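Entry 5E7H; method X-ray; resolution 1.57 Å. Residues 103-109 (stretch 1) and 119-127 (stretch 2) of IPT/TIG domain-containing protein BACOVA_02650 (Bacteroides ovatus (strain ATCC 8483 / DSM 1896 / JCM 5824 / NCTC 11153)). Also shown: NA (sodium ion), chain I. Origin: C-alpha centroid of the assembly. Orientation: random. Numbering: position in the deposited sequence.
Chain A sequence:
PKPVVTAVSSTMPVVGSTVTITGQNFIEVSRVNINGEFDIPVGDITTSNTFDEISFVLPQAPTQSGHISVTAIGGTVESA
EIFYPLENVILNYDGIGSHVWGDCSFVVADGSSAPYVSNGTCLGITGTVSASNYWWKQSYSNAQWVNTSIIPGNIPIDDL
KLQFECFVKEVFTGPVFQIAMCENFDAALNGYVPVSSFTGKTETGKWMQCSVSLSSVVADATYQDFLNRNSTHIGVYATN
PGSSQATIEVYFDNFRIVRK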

# COMPACT_ATOMS: atom_id res chain seq x y z
N ASP A 103 -16.29 4.38 13.74
CA ASP A 103 -15.51 5.19 14.68
C ASP A 103 -14.06 5.17 14.22
O ASP A 103 -13.36 4.18 14.39
CB ASP A 103 -15.65 4.61 16.09
CG ASP A 103 -14.98 5.46 17.16
OD1 ASP A 103 -14.34 6.47 16.84
OD2 ASP A 103 -15.11 5.08 18.34
N CYS A 104 -13.63 6.27 13.60
CA CYS A 104 -12.27 6.38 13.07
C CYS A 104 -12.01 7.86 12.80
O CYS A 104 -12.83 8.71 13.12
CB CYS A 104 -12.09 5.54 11.81
SG CYS A 104 -13.13 6.08 10.41
N SER A 105 -10.84 8.17 12.25
CA SER A 105 -10.53 9.53 11.88
C SER A 105 -10.04 9.58 10.45
O SER A 105 -9.75 8.55 9.85
CB SER A 105 -9.48 10.11 12.83
OG SER A 105 -8.31 9.34 12.80
N PHE A 106 -10.01 10.79 9.90
CA PHE A 106 -9.48 11.06 8.58
C PHE A 106 -8.56 12.26 8.71
O PHE A 106 -8.90 13.26 9.35
CB PHE A 106 -10.61 11.29 7.59
CG PHE A 106 -11.36 10.04 7.32
CD1 PHE A 106 -10.82 9.09 6.49
CD2 PHE A 106 -12.52 9.77 8.00
CE1 PHE A 106 -11.44 7.89 6.29
CE2 PHE A 106 -13.16 8.56 7.79
CZ PHE A 106 -12.62 7.63 6.93
N VAL A 107 -7.36 12.13 8.16
CA VAL A 107 -6.35 13.18 8.33
C VAL A 107 -5.68 13.50 7.01
O VAL A 107 -5.53 12.63 6.14
CB VAL A 107 -5.27 12.77 9.37
CG1 VAL A 107 -5.91 12.43 10.72
CG2 VAL A 107 -4.47 11.62 8.89
N VAL A 108 -5.29 14.76 6.85
CA VAL A 108 -4.37 15.20 5.81
C VAL A 108 -3.09 15.56 6.54
O VAL A 108 -3.10 16.43 7.41
CB VAL A 108 -4.92 16.40 5.02
CG1 VAL A 108 -3.89 16.96 4.04
CG2 VAL A 108 -6.20 16.01 4.28
N ALA A 109 -2.01 14.86 6.24
CA ALA A 109 -0.79 15.03 7.02
C ALA A 109 -0.24 16.44 6.85
O ALA A 109 -0.35 17.03 5.77
CB ALA A 109 0.23 14.00 6.63
N ASN A 119 -0.73 11.42 0.73
CA ASN A 119 -1.31 11.76 -0.55
C ASN A 119 -2.76 12.11 -0.26
O ASN A 119 -3.64 11.25 -0.28
CB ASN A 119 -1.20 10.59 -1.54
CG ASN A 119 0.19 10.44 -2.17
OD1 ASN A 119 1.16 11.12 -1.81
ND2 ASN A 119 0.26 9.56 -3.17
N GLY A 120 -3.00 13.37 0.11
CA GLY A 120 -4.33 13.79 0.51
C GLY A 120 -4.79 13.13 1.78
O GLY A 120 -4.04 12.97 2.73
N THR A 121 -6.07 12.78 1.81
CA THR A 121 -6.71 12.22 2.99
C THR A 121 -6.37 10.76 3.20
O THR A 121 -6.42 9.97 2.28
CB THR A 121 -8.22 12.36 2.87
OG1 THR A 121 -8.54 13.72 2.62
CG2 THR A 121 -8.91 11.90 4.15
N CYS A 122 -6.07 10.38 4.44
CA CYS A 122 -5.88 8.98 4.79
C CYS A 122 -6.76 8.62 5.99
O CYS A 122 -7.22 9.50 6.73
CB CYS A 122 -4.41 8.65 5.08
SG CYS A 122 -3.65 9.52 6.45
N LEU A 123 -7.02 7.33 6.13
CA LEU A 123 -7.77 6.76 7.24
C LEU A 123 -6.88 6.62 8.45
O LEU A 123 -5.77 6.11 8.34
CB LEU A 123 -8.31 5.37 6.85
CG LEU A 123 -8.87 4.48 7.97
CD1 LEU A 123 -10.13 5.09 8.55
CD2 LEU A 123 -9.12 3.08 7.48
N GLY A 124 -7.37 7.07 9.60
CA GLY A 124 -6.67 6.87 10.86
C GLY A 124 -7.45 5.97 11.79
O GLY A 124 -8.65 6.16 12.01
N ILE A 125 -6.75 4.99 12.34
CA ILE A 125 -7.26 4.20 13.45
C ILE A 125 -6.28 4.46 14.59
O ILE A 125 -5.17 3.92 14.60
CB ILE A 125 -7.33 2.72 13.10
CG1 ILE A 125 -8.26 2.47 11.91
CG2 ILE A 125 -7.76 1.88 14.32
CD1 ILE A 125 -9.68 2.68 12.15
N THR A 126 -6.67 5.32 15.52
CA THR A 126 -5.75 5.79 16.54
C THR A 126 -6.45 5.83 17.88
O THR A 126 -7.67 6.02 17.97
CB THR A 126 -5.21 7.19 16.23
OG1 THR A 126 -6.21 8.18 16.52
CG2 THR A 126 -4.76 7.31 14.77
N GLY A 127 -5.68 5.69 18.95
CA GLY A 127 -6.21 5.84 20.27
C GLY A 127 -5.97 4.66 21.17
O GLY A 127 -5.25 3.72 20.82
NA NA I . -5.60 9.61 -0.10
O HOH W 1 -8.97 7.23 15.01
O HOH W 2 -6.61 10.77 14.38
O HOH W 3 -4.34 9.05 -2.33

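Residues 105-108 and the strand that begins near Thr121 run antiparallel as neighbours in a sheet, their axes approaching to 4.6 Å at an angle of 132° between N-to-C directions. Two hydrogen-bonded pairs fix the register. Ser105 N donates to Gly124 O (3.0 Å) and Gly124 N to Ser105 O (2.8 Å); two residues along, Val107 N donates to Cys122 O (3.0 Å) and Cys122 N to Val107 O (2.9 Å). All four N-H...O angles lie between 164° and 171°, so the bonds are nearly straight. Between these pairs Phe106 faces Leu123 as a non-hydrogen-bonded pair, with CA atoms 4.8 Å apart. The carbonyls also receive CA-H...O contacts, from Phe106 CA to Cys122 O (3.3 Å) and from Thr121 CA to Val107 O (3.4 Å).

The alternation of the strands sends Phe106, Leu123 and Thr121 to one face and Ser105, Val107 and Cys122 to the other. On the first face, Leu123 CD1 lies 3.8 Å from Phe106 CE1 and 3.7 Å from Cys104 SG, so one methyl group touches both the ring and the sulfur. Leu123 is buried, and its apolar chain suits that place. The ring lies oblique to its neighbours, while Phe106 CB rests 3.9 Å from Thr121 CG2. Thr121 thus offers a methyl group to this contact, while its OG1 is hydrogen-bonded elsewhere in the structure. Cys104 CB also meets Ile125 CD1 at 3.8 Å: the CA-to-CB bond of Ile125 points away from the first stretch, but the end of its side chain comes back nearer.

On the opposite face, Val107 CG2 packs against Cys122 SG at 3.3 Å, a close apolar contact beside the paired backbones. Gly124 leaves room for the hydroxyl of Ser105, since a CB at Gly124 would stand 2.6 Å from Ser105 OG and clash. Ser105, in the p rotamer, uses that hydroxyl to bind two waters: OG lies 3.1 Å from the oxygen of water 1, which accepts a hydrogen bond from Thr126 N (3.0 Å), and 2.7 Å from that of water 2, which makes a weak bond to Thr126 OG1 (3.4 Å). Water thereby links the strands where their direct backbone pairing has ended.

Together the stretches bury 496 Å², both sides summed. Near the start of the second strand, the sodium ion is bound by Asn119 O (2.6 Å) and Thr121 O (2.5 Å), tying together the backbone around Gly120, whose positive phi favours glycine.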